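Local coordinates for esterase (uncultured bacterium FLS12, PDB 4RGY), which hydrolyses esters as a low-temperature-active alkaline esterase, probably through a serine nucleophile on an alpha/beta-hydrolase fold, at residues R83-H91 and A172-D180; P206-T214 and Y249-W260. All coordinates share one frame; numbering follows the deposited sequence.

Contact 1. Residues R83-H91 and A172-D180; sequences RSFYTDMAH and AEQRNIFGD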
loop_
_atom_site.group_PDB
_atom_site.type_symbol
_atom_site.label_atom_id
_atom_site.label_comp_id
_atom_site.label_asym_id
_atom_site.label_seq_id
_atom_site.Cartn_x
_atom_site.Cartn_y
_atom_site.Cartn_z
ATOM N N ARG A 83 -9.669 11.377 -14.889
ATOM C CA ARG A 83 -10.157 12.712 -15.229
ATOM C C ARG A 83 -11.449 12.615 -16.042
ATOM O O ARG A 83 -11.579 13.216 -17.109
ATOM C CB ARG A 83 -9.085 13.512 -15.979
ATOM C CG ARG A 83 -7.820 13.785 -15.163
ATOM C CD ARG A 83 -6.751 14.478 -16.009
ATOM N NE ARG A 83 -7.256 15.735 -16.560
ATOM C CZ ARG A 83 -7.109 16.921 -15.975
ATOM N NH1 ARG A 83 -6.437 17.030 -14.831
ATOM N NH2 ARG A 83 -7.619 18.007 -16.545
ATOM N N SER A 84 -12.417 11.873 -15.513
ATOM C CA SER A 84 -13.606 11.498 -16.279
ATOM C C SER A 84 -14.871 12.285 -15.968
ATOM O O SER A 84 -15.866 12.142 -16.669
ATOM C CB SER A 84 -13.927 10.046 -15.997
ATOM O OG SER A 84 -14.318 9.887 -14.646
ATOM N N PHE A 85 -14.849 13.094 -14.918
ATOM C CA PHE A 85 -16.070 13.747 -14.471
ATOM C C PHE A 85 -17.215 12.748 -14.227
ATOM O O PHE A 85 -18.381 13.092 -14.391
ATOM C CB PHE A 85 -16.491 14.882 -15.433
ATOM C CG PHE A 85 -16.059 16.235 -14.971
ATOM C CD1 PHE A 85 -14.763 16.684 -15.203
ATOM C CD2 PHE A 85 -16.929 17.044 -14.257
ATOM C CE1 PHE A 85 -14.354 17.918 -14.744
ATOM C CE2 PHE A 85 -16.527 18.289 -13.799
ATOM C CZ PHE A 85 -15.240 18.725 -14.049
ATOM N N TYR A 86 -16.885 11.529 -13.801
ATOM C CA TYR A 86 -17.928 10.563 -13.422
ATOM C C TYR A 86 -18.901 10.344 -14.582
ATOM O O TYR A 86 -20.108 10.209 -14.389
ATOM C CB TYR A 86 -18.637 11.033 -12.128
ATOM C CG TYR A 86 -17.628 11.166 -11.006
ATOM C CD1 TYR A 86 -17.303 10.082 -10.202
ATOM C CD2 TYR A 86 -16.954 12.364 -10.789
ATOM C CE1 TYR A 86 -16.348 10.183 -9.204
ATOM C CE2 TYR A 86 -15.995 12.478 -9.787
ATOM C CZ TYR A 86 -15.697 11.379 -9.002
ATOM O OH TYR A 86 -14.733 11.447 -8.027
ATOM N N THR A 87 -18.347 10.288 -15.790
ATOM C CA THR A 87 -19.135 10.228 -17.018
ATOM C C THR A 87 -18.770 9.001 -17.863
ATOM O O THR A 87 -17.603 8.591 -17.898
ATOM C CB THR A 87 -18.898 11.517 -17.838
ATOM O OG1 THR A 87 -19.275 12.650 -17.045
ATOM C CG2 THR A 87 -19.707 11.539 -19.140
ATOM N N ASP A 88 -19.764 8.399 -18.511
ATOM C CA ASP A 88 -19.478 7.421 -19.554
ATOM C C ASP A 88 -18.987 8.224 -20.746
ATOM O O ASP A 88 -19.764 8.825 -21.493
ATOM C CB ASP A 88 -20.711 6.586 -19.895
ATOM C CG ASP A 88 -20.982 5.502 -18.869
ATOM O OD1 ASP A 88 -20.097 5.226 -18.026
ATOM O OD2 ASP A 88 -22.074 4.891 -18.902
ATOM N N MET A 89 -17.670 8.257 -20.901
ATOM C CA MET A 89 -17.024 9.193 -21.802
ATOM C C MET A 89 -17.348 8.945 -23.265
ATOM O O MET A 89 -17.438 7.800 -23.708
ATOM C CB MET A 89 -15.515 9.137 -21.584
ATOM C CG MET A 89 -15.103 9.613 -20.190
ATOM S SD MET A 89 -13.330 9.461 -19.874
ATOM C CE MET A 89 -12.697 10.715 -20.975
ATOM N N ALA A 90 -17.531 10.031 -24.010
ATOM C CA ALA A 90 -17.726 9.955 -25.453
ATOM C C ALA A 90 -16.492 9.337 -26.115
ATOM O O ALA A 90 -16.607 8.540 -27.060
ATOM C CB ALA A 90 -17.988 11.336 -26.017
ATOM N N HIS A 91 -15.321 9.719 -25.613
ATOM C CA HIS A 91 -14.051 9.145 -26.042
ATOM C C HIS A 91 -13.268 8.724 -24.812
ATOM O O HIS A 91 -12.440 9.481 -24.287
ATOM C CB HIS A 91 -13.240 10.168 -26.838
ATOM C CG HIS A 91 -13.922 10.642 -28.082
ATOM N ND1 HIS A 91 -13.821 9.970 -29.280
ATOM C CD2 HIS A 91 -14.706 11.721 -28.319
ATOM C CE1 HIS A 91 -14.515 10.614 -30.203
ATOM N NE2 HIS A 91 -15.061 11.679 -29.645
ATOM N N ALA A 172 -10.627 20.206 -25.671
ATOM C CA ALA A 172 -10.545 18.868 -26.244
ATOM C C ALA A 172 -10.888 17.804 -25.201
ATOM O O ALA A 172 -11.568 16.822 -25.514
ATOM C CB ALA A 172 -9.167 18.614 -26.842
ATOM N N GLU A 173 -10.438 18.007 -23.965
ATOM C CA GLU A 173 -10.734 17.055 -22.899
ATOM C C GLU A 173 -12.225 17.036 -22.580
ATOM O O GLU A 173 -12.807 15.970 -22.377
ATOM C CB GLU A 173 -9.918 17.353 -21.640
ATOM C CG GLU A 173 -10.232 16.400 -20.483
ATOM C CD GLU A 173 -9.267 16.537 -19.321
ATOM O OE1 GLU A 173 -9.050 17.674 -18.854
ATOM O OE2 GLU A 173 -8.731 15.507 -18.866
ATOM N N GLN A 174 -12.848 18.212 -22.545
ATOM C CA GLN A 174 -14.285 18.274 -22.313
ATOM C C GLN A 174 -15.044 17.531 -23.415
ATOM O O GLN A 174 -16.037 16.849 -23.148
ATOM C CB GLN A 174 -14.750 19.728 -22.188
ATOM C CG GLN A 174 -14.208 20.432 -20.940
ATOM C CD GLN A 174 -14.649 19.757 -19.655
ATOM O OE1 GLN A 174 -13.828 19.252 -18.877
ATOM N NE2 GLN A 174 -15.952 19.742 -19.419
ATOM N N ARG A 175 -14.562 17.640 -24.652
ATOM C CA ARG A 175 -15.152 16.885 -25.754
ATOM C C ARG A 175 -14.951 15.379 -25.599
ATOM O O ARG A 175 -15.857 14.598 -25.890
ATOM C CB ARG A 175 -14.624 17.374 -27.104
ATOM C CG ARG A 175 -15.078 18.790 -27.422
ATOM C CD ARG A 175 -14.837 19.153 -28.879
ATOM N NE ARG A 175 -15.456 20.438 -29.193
ATOM C CZ ARG A 175 -14.783 21.537 -29.513
ATOM N NH1 ARG A 175 -13.460 21.510 -29.591
ATOM N NH2 ARG A 175 -15.435 22.660 -29.773
ATOM N N ASN A 176 -13.790 14.969 -25.105
ATOM C CA ASN A 176 -13.565 13.550 -24.828
ATOM C C ASN A 176 -14.530 13.030 -23.771
ATOM O O ASN A 176 -15.028 11.908 -23.861
ATOM C CB ASN A 176 -12.136 13.298 -24.358
ATOM C CG ASN A 176 -11.106 13.609 -25.423
ATOM O OD1 ASN A 176 -11.415 13.673 -26.609
ATOM N ND2 ASN A 176 -9.863 13.806 -24.991
ATOM N N ILE A 177 -14.797 13.856 -22.768
ATOM C CA ILE A 177 -15.719 13.471 -21.709
ATOM C C ILE A 177 -17.171 13.479 -22.186
ATOM O O ILE A 177 -17.872 12.467 -22.087
ATOM C CB ILE A 177 -15.583 14.401 -20.491
ATOM C CG1 ILE A 177 -14.197 14.241 -19.855
ATOM C CG2 ILE A 177 -16.680 14.100 -19.472
ATOM C CD1 ILE A 177 -13.833 15.359 -18.907
ATOM N N PHE A 178 -17.606 14.607 -22.745
ATOM C CA PHE A 178 -19.027 14.849 -22.986
ATOM C C PHE A 178 -19.494 14.718 -24.422
ATOM O O PHE A 178 -20.700 14.680 -24.668
ATOM C CB PHE A 178 -19.416 16.241 -22.479
ATOM C CG PHE A 178 -19.302 16.393 -20.994
ATOM C CD1 PHE A 178 -20.168 15.708 -20.155
ATOM C CD2 PHE A 178 -18.337 17.222 -20.434
ATOM C CE1 PHE A 178 -20.076 15.831 -18.784
ATOM C CE2 PHE A 178 -18.234 17.352 -19.063
ATOM C CZ PHE A 178 -19.114 16.655 -18.235
ATOM N N GLY A 179 -18.559 14.664 -25.367
ATOM C CA GLY A 179 -18.920 14.618 -26.777
ATOM C C GLY A 179 -19.244 15.984 -27.350
ATOM O O GLY A 179 -18.419 16.896 -27.301
ATOM N N ASP A 180 -20.442 16.121 -27.908
ATOM C CA ASP A 180 -20.883 17.389 -28.470
ATOM C C ASP A 180 -21.224 18.359 -27.341
ATOM O O ASP A 180 -22.267 18.224 -26.700
ATOM C CB ASP A 180 -22.113 17.157 -29.346
ATOM C CG ASP A 180 -22.589 18.419 -30.051
ATOM O OD1 ASP A 180 -22.053 19.519 -29.798
ATOM O OD2 ASP A 180 -23.520 18.296 -30.873
HETATM O O HOH W 1 -9.907 13.115 -19.296
HETATM O O HOH W 2 -20.478 11.444 -22.593
#
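Arg83 and Glu173 meet as two flat groups laid almost in one plane, 9° apart, where the loop 83-91 closes on helix 170-178. The arginine can be followed atom by atom: CB lies 3.5 Å from Glu173 OE2, CG passes by at greater range, CD comes back toward the same oxygen, and the bend at chi3 (58°) then turns the guanidinium side-on to the carboxylate. NE bonds OE2 and NH2 bonds OE1 of Glu173, each at 2.7 Å, nearly straight and on the syn lone pairs, while NH1 turns to the backbone of Gly15 in a second subunit. A water donates to both Arg83 O and Glu173 OE2, adding another hold on that oxygen. With a methionine in place of Arg83, the Glu173 carboxylate, without its charge partner or two-nitrogen grip, would probably be freer to turn.

In the alpha/beta-hydrolase fold such excursions sit above the C-terminal ends of the sheet strands; this one follows strand 75-79 and packs on a helix inserted after strand 145-149. The apolar centre of the contact is Ile177, whose CD1 reaches Phe85 CD1 at 4.0 Å, whose CG2 lies against Thr87 CB, and whose CG1 is met by Met89 CE. Farther on, the loop backbone is hydrogen-bonded to carbonyls of the last helical turn: His91 N donates to Asn176 O at 2.8 Å, on a lone pair, and Ala90 N to Ile177 O from above the carbonyl plane. Ala90 CB presses to 3.4 Å from Gly179 N, where a side chain would strike the carbonyl O of Phe178 and crowd the Ala90 methyl. The His91 ring, edge toward Arg175 O, stacks on His91 of the second subunit, and its ND1 is hydrogen-bonded to Asn176 of that subunit.

Contact 2. Residues P206-T214 and Y249-W260; sequences PKLYQCCGT and YWDAQIQRVLAW
Tyr209 (chi1 177°) and Trp260 both carry their CG trans to the backbone N, which sends the tyrosine from strand 207-213 and the indole from the last turn of helix 247-260 into the same space. Tyr209 CB sits over one face of the indole, 3.6 Å from the centroid of its six-membered ring, and the tyrosine ring beyond it turns an edge to the five-membered ring, with planes at 60°. Lys207, fully extended beyond CG, runs across the opposite face in the reverse direction: its CE makes a CH-pi contact, its NZ a cation-pi contact 4.0 Å from the five-membered centroid, and NZ then donates to Trp260 O at 2.7 Å in the carbonyl plane. The indole is thus clamped from both faces.

Nearer the middle of the helix, Val257 CG2 lies over a face of the Tyr209 ring, 3.5 Å from CE1. The phenol oxygen is hydrogen-bonded to Glu239 on the neighbouring strand, and Glu239 also pairs with Arg256. Gln253, bent at chi2, offers NE2 to Cys211 SG in a weak bond of 3.6 Å. Toward the N-terminal end of the helical segment, Tyr249 has Gly213 CA over one face of its ring and Gln253 CG over the other.

The axes of segments 207-213 and 249-260 approach to 10.0 Å and run nearly antiparallel, at 156°. The helix starts just after His245, probably the histidine of a Ser-His-Asp triad, and its layered packing on the central sheet is that of the C-terminal helix in alpha/beta hydrolases.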
loop_
_atom_site.group_PDB
_atom_site.type_symbol
_atom_site.label_atom_id
_atom_site.label_comp_id
_atom_site.label_asym_id
_atom_site.label_seq_id
_atom_site.Cartn_x
_atom_site.Cartn_y
_atom_site.Cartn_z
ATOM N N PRO A 206 -33.355 12.629 -2.064
ATOM C CA PRO A 206 -32.322 12.523 -1.032
ATOM C C PRO A 206 -32.182 13.840 -0.284
ATOM O O PRO A 206 -32.598 14.885 -0.807
ATOM C CB PRO A 206 -31.047 12.259 -1.845
ATOM C CG PRO A 206 -31.515 11.788 -3.190
ATOM C CD PRO A 206 -32.800 12.519 -3.423
ATOM N N LYS A 207 -31.628 13.796 0.921
ATOM C CA LYS A 207 -31.163 15.008 1.579
ATOM C C LYS A 207 -30.043 15.564 0.699
ATOM O O LYS A 207 -29.214 14.793 0.202
ATOM C CB LYS A 207 -30.631 14.665 2.973
ATOM C CG LYS A 207 -30.889 15.738 4.019
ATOM C CD LYS A 207 -30.296 15.354 5.372
ATOM C CE LYS A 207 -30.611 16.428 6.404
ATOM N NZ LYS A 207 -29.977 16.132 7.711
ATOM N N LEU A 208 -30.028 16.874 0.473
ATOM C CA LEU A 208 -29.077 17.476 -0.470
ATOM C C LEU A 208 -28.291 18.594 0.178
ATOM O O LEU A 208 -28.856 19.435 0.874
ATOM C CB LEU A 208 -29.815 17.999 -1.711
ATOM C CG LEU A 208 -30.496 16.903 -2.531
ATOM C CD1 LEU A 208 -31.534 17.490 -3.478
ATOM C CD2 LEU A 208 -29.489 16.062 -3.316
ATOM N N TYR A 209 -26.981 18.604 -0.056
ATOM C CA TYR A 209 -26.079 19.558 0.569
ATOM C C TYR A 209 -25.191 20.173 -0.493
ATOM O O TYR A 209 -24.685 19.476 -1.381
ATOM C CB TYR A 209 -25.223 18.859 1.650
ATOM C CG TYR A 209 -24.192 19.738 2.328
ATOM C CD1 TYR A 209 -22.982 20.024 1.711
ATOM C CD2 TYR A 209 -24.418 20.265 3.601
ATOM C CE1 TYR A 209 -22.038 20.831 2.322
ATOM C CE2 TYR A 209 -23.469 21.066 4.226
ATOM C CZ TYR A 209 -22.285 21.349 3.578
ATOM O OH TYR A 209 -21.337 22.152 4.178
ATOM N N GLN A 210 -24.964 21.469 -0.371
ATOM C CA GLN A 210 -24.045 22.180 -1.243
ATOM C C GLN A 210 -23.266 23.205 -0.448
ATOM O O GLN A 210 -23.864 24.007 0.272
ATOM C CB GLN A 210 -24.822 22.906 -2.343
ATOM C CG GLN A 210 -23.955 23.794 -3.224
ATOM C CD GLN A 210 -24.751 24.721 -4.138
ATOM O OE1 GLN A 210 -25.974 24.852 -4.022
ATOM N NE2 GLN A 210 -24.052 25.369 -5.053
ATOM N N CYS A 211 -21.939 23.210 -0.574
ATOM C CA CYS A 211 -21.158 24.308 -0.014
ATOM C C CYS A 211 -20.078 24.776 -0.977
ATOM O O CYS A 211 -19.705 24.057 -1.903
ATOM C CB CYS A 211 -20.551 23.939 1.350
ATOM S SG CYS A 211 -19.086 22.840 1.275
ATOM N N CYS A 212 -19.560 25.973 -0.744
ATOM C CA CYS A 212 -18.428 26.474 -1.525
ATOM C C CYS A 212 -17.717 27.604 -0.794
ATOM O O CYS A 212 -18.360 28.418 -0.118
ATOM C CB CYS A 212 -18.898 26.961 -2.901
ATOM S SG CYS A 212 -17.559 27.261 -4.068
ATOM N N GLY A 213 -16.390 27.648 -0.920
ATOM C CA GLY A 213 -15.619 28.778 -0.421
ATOM C C GLY A 213 -15.847 29.995 -1.305
ATOM O O GLY A 213 -15.897 29.874 -2.531
ATOM N N THR A 214 -15.971 31.174 -0.695
ATOM C CA THR A 214 -16.368 32.368 -1.443
ATOM C C THR A 214 -15.289 32.900 -2.392
ATOM O O THR A 214 -15.576 33.748 -3.240
ATOM C CB THR A 214 -16.876 33.499 -0.503
ATOM O OG1 THR A 214 -15.926 33.732 0.544
ATOM C CG2 THR A 214 -18.221 33.110 0.112
ATOM N N TYR A 249 -10.097 23.751 3.477
ATOM C CA TYR A 249 -11.532 24.010 3.465
ATOM C C TYR A 249 -12.341 22.702 3.481
ATOM O O TYR A 249 -13.292 22.575 4.243
ATOM C CB TYR A 249 -11.887 24.900 2.262
ATOM C CG TYR A 249 -13.361 25.155 2.084
ATOM C CD1 TYR A 249 -14.029 26.087 2.877
ATOM C CD2 TYR A 249 -14.088 24.466 1.121
ATOM C CE1 TYR A 249 -15.385 26.316 2.712
ATOM C CE2 TYR A 249 -15.442 24.688 0.951
ATOM C CZ TYR A 249 -16.076 25.612 1.756
ATOM O OH TYR A 249 -17.417 25.826 1.599
ATOM N N TRP A 250 -11.955 21.717 2.676
ATOM C CA TRP A 250 -12.711 20.459 2.639
ATOM C C TRP A 250 -12.565 19.637 3.917
ATOM O O TRP A 250 -13.500 18.947 4.321
ATOM C CB TRP A 250 -12.341 19.638 1.401
ATOM C CG TRP A 250 -12.656 20.439 0.175
ATOM C CD1 TRP A 250 -13.778 21.179 -0.041
ATOM C CD2 TRP A 250 -11.802 20.662 -0.955
ATOM N NE1 TRP A 250 -13.696 21.821 -1.251
ATOM C CE2 TRP A 250 -12.493 21.517 -1.837
ATOM C CE3 TRP A 250 -10.532 20.198 -1.319
ATOM C CZ2 TRP A 250 -11.949 21.937 -3.046
ATOM C CZ3 TRP A 250 -9.992 20.617 -2.516
ATOM C CH2 TRP A 250 -10.702 21.478 -3.375
ATOM N N ASP A 251 -11.401 19.721 4.559
ATOM C CA ASP A 251 -11.184 19.052 5.833
ATOM C C ASP A 251 -12.158 19.596 6.876
ATOM O O ASP A 251 -12.708 18.837 7.674
ATOM C CB ASP A 251 -9.736 19.252 6.298
ATOM C CG ASP A 251 -9.425 18.520 7.598
ATOM O OD1 ASP A 251 -9.410 17.275 7.604
ATOM O OD2 ASP A 251 -9.187 19.188 8.622
ATOM N N ALA A 252 -12.372 20.909 6.871
ATOM C CA ALA A 252 -13.326 21.527 7.781
ATOM C C ALA A 252 -14.756 21.178 7.380
ATOM O O ALA A 252 -15.569 20.766 8.208
ATOM C CB ALA A 252 -13.137 23.040 7.796
ATOM N N GLN A 253 -15.067 21.346 6.101
ATOM C CA GLN A 253 -16.437 21.165 5.645
ATOM C C GLN A 253 -16.931 19.722 5.701
ATOM O O GLN A 253 -18.124 19.487 5.920
ATOM C CB GLN A 253 -16.614 21.723 4.234
ATOM C CG GLN A 253 -16.511 23.230 4.170
ATOM C CD GLN A 253 -17.512 23.897 5.076
ATOM O OE1 GLN A 253 -17.141 24.555 6.045
ATOM N NE2 GLN A 253 -18.796 23.723 4.776
ATOM N N ILE A 254 -16.043 18.749 5.504
ATOM C CA ILE A 254 -16.499 17.358 5.516
ATOM C C ILE A 254 -17.030 16.955 6.899
ATOM O O ILE A 254 -17.927 16.116 7.008
ATOM C CB ILE A 254 -15.425 16.368 4.991
ATOM C CG1 ILE A 254 -16.065 15.035 4.583
ATOM C CG2 ILE A 254 -14.330 16.135 6.022
ATOM C CD1 ILE A 254 -17.086 15.151 3.453
ATOM N N GLN A 255 -16.509 17.589 7.950
ATOM C CA GLN A 255 -17.034 17.368 9.303
ATOM C C GLN A 255 -18.489 17.828 9.424
ATOM O O GLN A 255 -19.305 17.166 10.068
ATOM C CB GLN A 255 -16.162 18.077 10.337
ATOM C CG GLN A 255 -14.751 17.507 10.412
ATOM C CD GLN A 255 -13.856 18.355 11.271
ATOM O OE1 GLN A 255 -13.997 18.375 12.497
ATOM N NE2 GLN A 255 -12.937 19.078 10.641
ATOM N N ARG A 256 -18.817 18.944 8.776
ATOM C CA ARG A 256 -20.185 19.451 8.789
ATOM C C ARG A 256 -21.089 18.538 7.971
ATOM O O ARG A 256 -22.213 18.241 8.368
ATOM C CB ARG A 256 -20.225 20.880 8.260
ATOM C CG ARG A 256 -19.348 21.838 9.064
ATOM C CD ARG A 256 -19.516 23.271 8.587
ATOM N NE ARG A 256 -20.900 23.716 8.711
ATOM C CZ ARG A 256 -21.432 24.218 9.822
ATOM N NH1 ARG A 256 -20.697 24.335 10.926
ATOM N NH2 ARG A 256 -22.703 24.596 9.838
ATOM N N VAL A 257 -20.591 18.059 6.837
ATOM C CA VAL A 257 -21.361 17.119 6.038
ATOM C C VAL A 257 -21.647 15.841 6.826
ATOM O O VAL A 257 -22.767 15.331 6.800
ATOM C CB VAL A 257 -20.651 16.783 4.718
ATOM C CG1 VAL A 257 -21.312 15.590 4.035
ATOM C CG2 VAL A 257 -20.658 18.005 3.796
ATOM N N LEU A 258 -20.639 15.325 7.530
ATOM C CA LEU A 258 -20.824 14.116 8.325
ATOM C C LEU A 258 -21.914 14.289 9.390
ATOM O O LEU A 258 -22.733 13.399 9.584
ATOM C CB LEU A 258 -19.502 13.674 8.960
ATOM C CG LEU A 258 -18.450 13.106 7.997
ATOM C CD1 LEU A 258 -17.133 12.942 8.722
ATOM C CD2 LEU A 258 -18.895 11.779 7.394
ATOM N N ALA A 259 -21.930 15.437 10.060
ATOM C CA ALA A 259 -22.935 15.704 11.092
ATOM C C ALA A 259 -24.336 15.810 10.508
ATOM O O ALA A 259 -25.334 15.534 11.185
ATOM C CB ALA A 259 -22.587 16.973 11.853
ATOM N N TRP A 260 -24.396 16.220 9.248
ATOM C CA TRP A 260 -25.637 16.462 8.532
ATOM C C TRP A 260 -26.253 15.189 7.950
ATOM O O TRP A 260 -27.450 15.146 7.666
ATOM C CB TRP A 260 -25.360 17.499 7.441
ATOM C CG TRP A 260 -26.374 17.630 6.328
ATOM C CD1 TRP A 260 -27.442 18.487 6.278
ATOM C CD2 TRP A 260 -26.373 16.920 5.087
ATOM N NE1 TRP A 260 -28.112 18.338 5.084
ATOM C CE2 TRP A 260 -27.471 17.388 4.331
ATOM C CE3 TRP A 260 -25.544 15.941 4.533
ATOM C CZ2 TRP A 260 -27.770 16.891 3.065
ATOM C CZ3 TRP A 260 -25.840 15.450 3.278
ATOM C CH2 TRP A 260 -26.944 15.926 2.554
#

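Contact 1 closes before contact 2 opens along the chain, and the two lie on opposite sides of the chain's centre, their own centres 27 Å apart and their nearest atoms about 12 Å apart. They share no segment, but both are placed by the one mixed sheet: contact 1 joins a loop that follows strand 75-79 to helix 170-178, which comes after strand 145-149, beyond the C-terminal ends of the strands, and meets a second subunit; contact 2 lays the last helix, 247-260, against strand 207-213 itself, as part of a helical layer on the sheet. The Cys212 side chain touches residues of the probable Ser126-His245-Asp216 triad, whereas that of Phe85 lies near them without touching.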